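Local coordinates for Non-structural protein 5 (Modoc virus, PDB 2WA2) that probably methylates the cap of viral RNA through its methyltransferase domain, with bound S-adenosylmethionine as methyl donor, at residues Val80-Thr85 with Ala101-Val106; Leu89-Gly94 with Ala111-Thr116; Leu194-Cys199 with His227-Val232. The protein carries 4 engineered substitutions. All blocks are in the same frame, centred on the assembly; numbering follows the deposited sequence.

All three contacts belong to one methyltransferase domain built round a seven-stranded mixed sheet. Contacts 1 and 2 lie at the two ends of the same pair of parallel strands, 86-89 and 106-112: contact 1 joins the loops that lead into them, contact 2 their outgoing ends, and the centres are about 19 Å apart. Their segments alternate along the chain, helix 95-101 joining segments 89-94 and 101-106. Contact 3 comes later, where strand 188-193 leaves antiparallel strand 229-232, its centre about 24 Å from that of contact 1 and 20 Å from that of contact 2. S-adenosylmethionine therefore binds at the outgoing strand ends, opposite contact 1, with the side chain of Glu228 about 8 Å away.

Contact 1. Residues Val80-Thr85 with Ala101-Val106; sequences VELKGT and ASQPNV. Engineered in segment 80-85: Thr85 (natural residue Ser).
Asn105 lays its CB 3.5 Å from Leu82 O, while its polar groups reach the same carbonyl through a water. Its CG stands beside the residue's own N (chi1 -55°). ND2 and the backbone N both donate to this water, which in turn donates to Leu82 O at 2.8 Å. ND2 also comes close to the carboxylate of Glu81, but the angle is poor for a hydrogen bond. The backbone O of Asn105 accepts from Gly84 N at 2.8 Å in a nearly straight bond (165° at the hydrogen), and Lys83 CA brings a CA-H to the same oxygen. Here begins the parallel pairing of strands 86-89 and 106-112, linked through helix 95-101 in the beta-alpha-beta crossover of a Rossmann-like fold; Gly84, with phi 61°, readily adopts the bend before the first strand. A type I turn, Gln103 to Val106, leads into the second, and Pro104 suits its second position. Leu82 fills the apolar side: CB lies 4.0 Å from Val106 CG2, and CD1 meets the CH2 group of Gln103 at CG, 4.0 Å away. Beyond, Leu82 also touches Leu153 of the adjoining strand. Branched Val106 additionally sets CG1 3.7 Å from Gly84 O.

Contact 2. Residues Leu89-Gly94 with Ala111-Thr116; sequences LGCGRG and AYTLGT. With SAM (S-adenosylmethionine), chain C.
Tyr112 O receives two successive backbone N-H groups of the glycine-rich loop that follows strand 86-89, the GxGxG signature (Gly90 to Gly94) of Rossmann-like methyltransferases. The stronger bond runs from Cys91 N to Tyr112 O at 2.8 Å, with the donor above the carbonyl plane; Gly90 N is equally near but strongly bent, 124° at the hydrogen, and so weak. One residue on, Thr113 takes over from the backbone: OG1, anti to its own N (chi1 -155°), accepts a weak bond from Gly92 N at 3.0 Å. A threonine suits this place because its hydroxyl can accept from Gly92 N where the loop turns. Gly94 N bonds weakly to Cys91 O, closing a type II' turn with Gly92 at its second position, and Gly94 then occupies the N-cap position of helix 95-101. Positive phi favours glycine at both Gly90 and Gly92, and S-adenosylmethionine leaves no room there for a CB, with O4' against the first and SD against the second. Small Cys91 packs its SG 3.7 Å from Thr113 CB and 3.9 Å from Ala111 CB. His119, Val141, Asp140 and Asp155 also hydrogen-bond the cofactor. Leu114 lies by its adenine, with CG 3.8 Å from C6, while its backbone N comes within 3.1 Å of the cofactor's N3.

Contact 3. Residues Leu194-Cys199 with His227-Val232; sequences LNPYSC and HEMYFV
Leu194 and His227 are joined by a water at the point where strand 188-193 runs out beside antiparallel strand 229-232 of the Rossmann-like sheet. The water donates to Leu194 O at 2.8 Å and accepts from His227 N, bridging backbones that have begun to part. Neighbouring Glu228 salt-bridges Lys70 and Lys192 and hydrogen-bonds Ser222 through OE2, consistent with the Lys-Asp-Lys-Glu tetrad of flavivirus methyltransferases, Asp155 being the likely aspartate. Next, Asn195 turns away and organises its own loop: OD1 accepts from Ser198 N, three residues on, in an Asx motif, and more weakly from Tyr197 N. Pro196 lacks an N-H and offers a rigid apolar ring, with CD 3.3 Å from His227 O and CG 3.7 Å from Met229 SD, on a flexible side chain that fits against the ring. Tyr197 has CG between its backbone N and carbonyl carbon (chi1 53°), turned back toward Asn195, whose OD1 sits 3.2 Å above the tyrosine ring's centre; His227 CB lies in plane at the edge. The tyrosine and histidine planes are 57° apart, and Tyr197 CD2 lies over the centre of the His227 ring. Ser198 stands at the N-cap of helix 199-212. Across the contact, His227 NE2 is held by Ser247 OG, whereas ND1 is buried without a polar partner, 3.5 Å from Pro196 CG.

Contact 1. Residues Val80-Thr85 with Ala101-Val106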
# COMPACT_ATOMS: atom_id res chain seq x y z
N VAL A 80 -7.26 -7.29 6.38
CA VAL A 80 -8.34 -6.82 5.51
C VAL A 80 -9.26 -7.96 5.11
O VAL A 80 -8.79 -9.02 4.67
CB VAL A 80 -7.77 -6.11 4.21
CG1 VAL A 80 -6.92 -7.08 3.36
CG2 VAL A 80 -8.91 -5.50 3.38
N GLU A 81 -10.56 -7.73 5.25
CA GLU A 81 -11.57 -8.69 4.80
C GLU A 81 -11.87 -8.43 3.33
O GLU A 81 -12.46 -7.42 2.97
CB GLU A 81 -12.84 -8.58 5.67
CG GLU A 81 -14.01 -9.53 5.22
CD GLU A 81 -13.72 -11.05 5.43
OE1 GLU A 81 -12.80 -11.43 6.20
OE2 GLU A 81 -14.47 -11.85 4.81
N LEU A 82 -11.45 -9.36 2.49
CA LEU A 82 -11.66 -9.23 1.05
C LEU A 82 -13.07 -9.76 0.77
O LEU A 82 -13.35 -10.93 0.96
CB LEU A 82 -10.54 -9.98 0.30
CG LEU A 82 -9.12 -9.42 0.45
CD1 LEU A 82 -8.07 -10.32 -0.18
CD2 LEU A 82 -8.97 -7.98 -0.06
N LYS A 83 -13.98 -8.88 0.36
CA LYS A 83 -15.39 -9.29 0.21
C LYS A 83 -16.21 -8.42 -0.73
O LYS A 83 -15.94 -7.22 -0.91
CB LYS A 83 -16.09 -9.34 1.58
CG LYS A 83 -16.29 -7.99 2.21
CD LYS A 83 -17.22 -8.04 3.41
CE LYS A 83 -17.01 -6.84 4.30
NZ LYS A 83 -17.50 -5.56 3.68
N GLY A 84 -17.26 -9.04 -1.30
CA GLY A 84 -18.22 -8.30 -2.13
C GLY A 84 -17.56 -7.67 -3.34
O GLY A 84 -16.79 -8.33 -4.03
N THR A 85 -17.91 -6.40 -3.58
CA THR A 85 -17.31 -5.56 -4.61
C THR A 85 -15.96 -4.99 -4.10
O THR A 85 -15.91 -4.16 -3.18
CB THR A 85 -18.27 -4.45 -5.03
OG1 THR A 85 -19.48 -5.05 -5.51
CG2 THR A 85 -17.63 -3.54 -6.15
N ALA A 101 -9.66 -11.83 -6.50
CA ALA A 101 -10.63 -12.59 -7.29
C ALA A 101 -10.70 -14.09 -6.94
O ALA A 101 -11.71 -14.78 -7.24
CB ALA A 101 -10.38 -12.39 -8.79
N SER A 102 -9.63 -14.60 -6.33
CA SER A 102 -9.60 -15.99 -5.89
C SER A 102 -10.16 -16.23 -4.47
O SER A 102 -10.27 -17.38 -4.04
CB SER A 102 -8.18 -16.55 -6.01
OG SER A 102 -7.33 -15.96 -5.04
N GLN A 103 -10.58 -15.17 -3.78
CA GLN A 103 -11.08 -15.31 -2.40
C GLN A 103 -12.59 -15.55 -2.28
O GLN A 103 -13.37 -15.00 -3.07
CB GLN A 103 -10.62 -14.12 -1.54
CG GLN A 103 -9.11 -14.00 -1.47
CD GLN A 103 -8.45 -15.25 -0.94
OE1 GLN A 103 -8.74 -15.70 0.17
NE2 GLN A 103 -7.56 -15.84 -1.74
N PRO A 104 -13.02 -16.36 -1.28
CA PRO A 104 -14.39 -16.90 -1.29
C PRO A 104 -15.48 -15.84 -1.15
O PRO A 104 -16.56 -16.01 -1.72
CB PRO A 104 -14.40 -17.84 -0.08
CG PRO A 104 -13.36 -17.26 0.85
CD PRO A 104 -12.27 -16.80 -0.09
N ASN A 105 -15.21 -14.77 -0.40
CA ASN A 105 -16.23 -13.76 -0.13
C ASN A 105 -16.31 -12.66 -1.19
O ASN A 105 -17.23 -11.84 -1.18
CB ASN A 105 -16.02 -13.13 1.26
CG ASN A 105 -15.98 -14.17 2.39
OD1 ASN A 105 -16.96 -14.85 2.65
ND2 ASN A 105 -14.84 -14.26 3.08
N VAL A 106 -15.34 -12.63 -2.09
CA VAL A 106 -15.33 -11.65 -3.18
C VAL A 106 -16.29 -12.04 -4.31
O VAL A 106 -16.23 -13.16 -4.80
CB VAL A 106 -13.91 -11.50 -3.75
CG1 VAL A 106 -13.89 -10.53 -4.93
CG2 VAL A 106 -12.98 -11.01 -2.64
O HOH W 1 -12.81 -13.67 0.99

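Contact 2. Residues Leu89-Gly94 with Ala111-Thr116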
# COMPACT_ATOMS: atom_id res chain seq x y z
N LEU A 89 -7.43 0.08 -6.77
CA LEU A 89 -6.95 1.35 -7.30
C LEU A 89 -5.45 1.33 -7.51
O LEU A 89 -4.68 1.05 -6.57
CB LEU A 89 -7.39 2.51 -6.40
CG LEU A 89 -8.92 2.53 -6.15
CD1 LEU A 89 -9.25 3.47 -5.04
CD2 LEU A 89 -9.74 2.87 -7.44
N GLY A 90 -5.02 1.62 -8.73
CA GLY A 90 -3.59 1.53 -9.06
C GLY A 90 -3.20 0.06 -9.18
O GLY A 90 -2.31 -0.40 -8.49
N CYS A 91 -3.90 -0.67 -10.04
CA CYS A 91 -3.72 -2.12 -10.07
C CYS A 91 -2.43 -2.56 -10.76
O CYS A 91 -1.95 -3.69 -10.54
CB CYS A 91 -4.98 -2.80 -10.67
SG CYS A 91 -5.13 -2.62 -12.47
N GLY A 92 -1.86 -1.68 -11.58
CA GLY A 92 -0.68 -2.06 -12.36
C GLY A 92 -0.91 -3.37 -13.10
O GLY A 92 -1.95 -3.54 -13.77
N ARG A 93 0.02 -4.31 -12.95
CA ARG A 93 -0.10 -5.63 -13.60
C ARG A 93 -1.33 -6.40 -13.10
O ARG A 93 -1.86 -7.25 -13.79
CB ARG A 93 1.16 -6.47 -13.41
CG ARG A 93 2.37 -5.81 -14.03
CD ARG A 93 3.66 -6.66 -13.94
NE ARG A 93 4.84 -5.87 -14.30
CZ ARG A 93 6.09 -6.34 -14.35
NH1 ARG A 93 6.34 -7.62 -14.06
NH2 ARG A 93 7.09 -5.54 -14.68
N GLY A 94 -1.78 -6.09 -11.89
CA GLY A 94 -3.03 -6.69 -11.42
C GLY A 94 -2.92 -7.87 -10.46
O GLY A 94 -3.89 -8.61 -10.31
N ALA A 111 -10.84 -3.12 -11.20
CA ALA A 111 -9.42 -2.78 -11.15
C ALA A 111 -9.09 -1.61 -12.11
O ALA A 111 -9.57 -1.57 -13.25
CB ALA A 111 -8.59 -4.02 -11.51
N TYR A 112 -8.31 -0.65 -11.63
CA TYR A 112 -8.05 0.60 -12.35
C TYR A 112 -6.58 0.97 -12.29
O TYR A 112 -5.96 0.89 -11.22
CB TYR A 112 -8.91 1.75 -11.77
CG TYR A 112 -10.38 1.46 -11.84
CD1 TYR A 112 -11.12 1.78 -12.98
CD2 TYR A 112 -11.04 0.82 -10.77
CE1 TYR A 112 -12.49 1.49 -13.05
CE2 TYR A 112 -12.43 0.53 -10.83
CZ TYR A 112 -13.13 0.87 -11.97
OH TYR A 112 -14.48 0.59 -12.06
N THR A 113 -6.01 1.39 -13.43
CA THR A 113 -4.62 1.84 -13.41
C THR A 113 -4.34 2.80 -14.57
O THR A 113 -5.08 2.82 -15.57
CB THR A 113 -3.65 0.63 -13.36
OG1 THR A 113 -2.40 1.02 -12.77
CG2 THR A 113 -3.47 -0.02 -14.74
N LEU A 114 -3.31 3.61 -14.42
CA LEU A 114 -2.93 4.58 -15.44
C LEU A 114 -2.57 3.89 -16.76
O LEU A 114 -3.15 4.19 -17.79
CB LEU A 114 -1.73 5.39 -14.97
CG LEU A 114 -1.90 6.74 -14.30
CD1 LEU A 114 -0.51 7.32 -14.25
CD2 LEU A 114 -2.85 7.67 -15.08
N GLY A 115 -1.59 2.98 -16.71
CA GLY A 115 -1.26 2.13 -17.85
C GLY A 115 -0.74 2.94 -19.03
O GLY A 115 -0.72 2.45 -20.16
N THR A 116 -0.35 4.18 -18.77
CA THR A 116 0.18 5.05 -19.82
C THR A 116 1.67 4.77 -19.99
O THR A 116 2.20 3.90 -19.32
CB THR A 116 -0.08 6.53 -19.53
OG1 THR A 116 0.41 6.85 -18.24
CG2 THR A 116 -1.58 6.86 -19.62
N SAM C . -0.73 -4.03 -6.41
CA SAM C . 0.08 -4.06 -7.68
C SAM C . 0.29 -5.50 -8.14
O SAM C . 0.05 -6.43 -7.36
OXT SAM C . 0.72 -5.79 -9.28
CB SAM C . 1.43 -3.38 -7.46
CG SAM C . 1.33 -1.87 -7.28
SD SAM C . 1.31 -1.12 -8.92
CE SAM C . 3.11 -0.99 -9.19
C5' SAM C . 0.99 0.62 -8.57
C4' SAM C . 0.38 1.20 -9.84
O4' SAM C . -0.36 2.37 -9.59
C3' SAM C . 1.45 1.59 -10.85
O3' SAM C . 1.41 0.65 -11.90
C2' SAM C . 1.05 2.96 -11.36
O2' SAM C . 1.05 2.97 -12.77
C1' SAM C . -0.36 3.11 -10.80
N9 SAM C . -0.75 4.49 -10.56
C8 SAM C . 0.03 5.48 -10.00
N7 SAM C . -0.68 6.61 -9.93
C5 SAM C . -1.91 6.34 -10.47
C6 SAM C . -3.04 7.14 -10.66
N6 SAM C . -3.06 8.42 -10.33
N1 SAM C . -4.17 6.56 -11.21
C2 SAM C . -4.18 5.24 -11.58
N3 SAM C . -3.07 4.43 -11.40
C4 SAM C . -1.95 5.01 -10.85

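Contact 3. Residues Leu194-Cys199 with His227-Val232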
# COMPACT_ATOMS: atom_id res chain seq x y z
N LEU A 194 3.35 5.07 1.20
CA LEU A 194 4.74 4.99 0.74
C LEU A 194 5.70 5.61 1.74
O LEU A 194 6.74 5.04 2.04
CB LEU A 194 4.87 5.75 -0.59
CG LEU A 194 6.30 5.88 -1.13
CD1 LEU A 194 6.85 4.50 -1.44
CD2 LEU A 194 6.25 6.81 -2.37
N ASN A 195 5.36 6.81 2.21
CA ASN A 195 6.17 7.51 3.21
C ASN A 195 5.28 7.78 4.40
O ASN A 195 4.55 8.79 4.39
CB ASN A 195 6.69 8.84 2.64
CG ASN A 195 7.40 9.72 3.68
OD1 ASN A 195 7.33 9.48 4.89
ND2 ASN A 195 8.11 10.75 3.20
N PRO A 196 5.32 6.89 5.41
CA PRO A 196 4.47 7.04 6.59
C PRO A 196 5.10 7.86 7.72
O PRO A 196 4.41 8.09 8.70
CB PRO A 196 4.31 5.59 7.06
CG PRO A 196 5.63 4.97 6.75
CD PRO A 196 6.09 5.63 5.46
N TYR A 197 6.37 8.27 7.59
CA TYR A 197 7.04 9.00 8.70
C TYR A 197 6.98 10.52 8.60
O TYR A 197 7.28 11.22 9.56
CB TYR A 197 8.49 8.55 8.87
CG TYR A 197 9.28 8.63 7.59
CD1 TYR A 197 9.90 9.81 7.20
CD2 TYR A 197 9.42 7.51 6.79
CE1 TYR A 197 10.63 9.88 6.03
CE2 TYR A 197 10.15 7.56 5.63
CZ TYR A 197 10.73 8.74 5.25
OH TYR A 197 11.42 8.77 4.07
N SER A 198 6.58 11.02 7.45
CA SER A 198 6.43 12.45 7.26
C SER A 198 5.35 12.98 8.22
O SER A 198 4.30 12.33 8.41
CB SER A 198 6.07 12.70 5.79
OG SER A 198 5.34 13.90 5.63
N CYS A 199 5.60 14.12 8.85
CA CYS A 199 4.64 14.65 9.80
C CYS A 199 3.25 14.87 9.20
O CYS A 199 2.27 14.49 9.83
CB CYS A 199 5.12 15.92 10.51
SG CYS A 199 3.88 16.43 11.77
N HIS A 227 10.19 2.25 3.08
CA HIS A 227 9.57 2.39 4.39
C HIS A 227 8.06 2.20 4.25
O HIS A 227 7.32 2.53 5.18
CB HIS A 227 9.86 3.79 4.92
CG HIS A 227 9.92 3.89 6.42
ND1 HIS A 227 8.84 3.61 7.23
CD2 HIS A 227 10.91 4.31 7.24
CE1 HIS A 227 9.18 3.83 8.49
NE2 HIS A 227 10.43 4.27 8.52
N GLU A 228 7.60 1.63 3.12
CA GLU A 228 6.14 1.43 2.87
C GLU A 228 5.46 0.70 4.03
O GLU A 228 5.99 -0.27 4.57
CB GLU A 228 5.83 0.68 1.56
CG GLU A 228 6.27 -0.79 1.63
CD GLU A 228 6.30 -1.48 0.27
OE1 GLU A 228 6.15 -0.78 -0.75
OE2 GLU A 228 6.50 -2.72 0.24
N MET A 229 4.32 1.22 4.42
CA MET A 229 3.45 0.53 5.38
C MET A 229 2.01 0.53 4.83
O MET A 229 1.71 1.21 3.83
CB MET A 229 3.57 1.19 6.75
CG MET A 229 4.98 1.00 7.34
SD MET A 229 5.24 1.93 8.87
CE MET A 229 4.15 1.02 10.02
N TYR A 230 1.13 -0.26 5.44
CA TYR A 230 -0.20 -0.46 4.87
C TYR A 230 -1.27 -0.04 5.84
O TYR A 230 -1.30 -0.51 6.98
CB TYR A 230 -0.40 -1.88 4.37
CG TYR A 230 0.37 -2.08 3.08
CD1 TYR A 230 -0.25 -1.84 1.85
CD2 TYR A 230 1.71 -2.45 3.10
CE1 TYR A 230 0.46 -1.99 0.65
CE2 TYR A 230 2.44 -2.59 1.89
CZ TYR A 230 1.79 -2.35 0.68
OH TYR A 230 2.49 -2.45 -0.51
N PHE A 231 -2.13 0.88 5.41
CA PHE A 231 -3.21 1.35 6.27
C PHE A 231 -4.36 0.38 6.03
O PHE A 231 -4.88 0.29 4.90
CB PHE A 231 -3.59 2.80 5.92
CG PHE A 231 -4.76 3.35 6.71
CD1 PHE A 231 -4.68 3.49 8.10
CD2 PHE A 231 -5.93 3.76 6.06
CE1 PHE A 231 -5.76 4.00 8.84
CE2 PHE A 231 -7.03 4.28 6.79
CZ PHE A 231 -6.95 4.39 8.19
N VAL A 232 -4.74 -0.34 7.09
CA VAL A 232 -5.63 -1.49 6.97
C VAL A 232 -6.82 -1.41 7.95
O VAL A 232 -6.72 -0.82 9.04
CB VAL A 232 -4.85 -2.85 7.14
CG1 VAL A 232 -3.74 -3.07 6.05
CG2 VAL A 232 -4.22 -2.95 8.54
O HOH W 2 9.47 4.66 1.69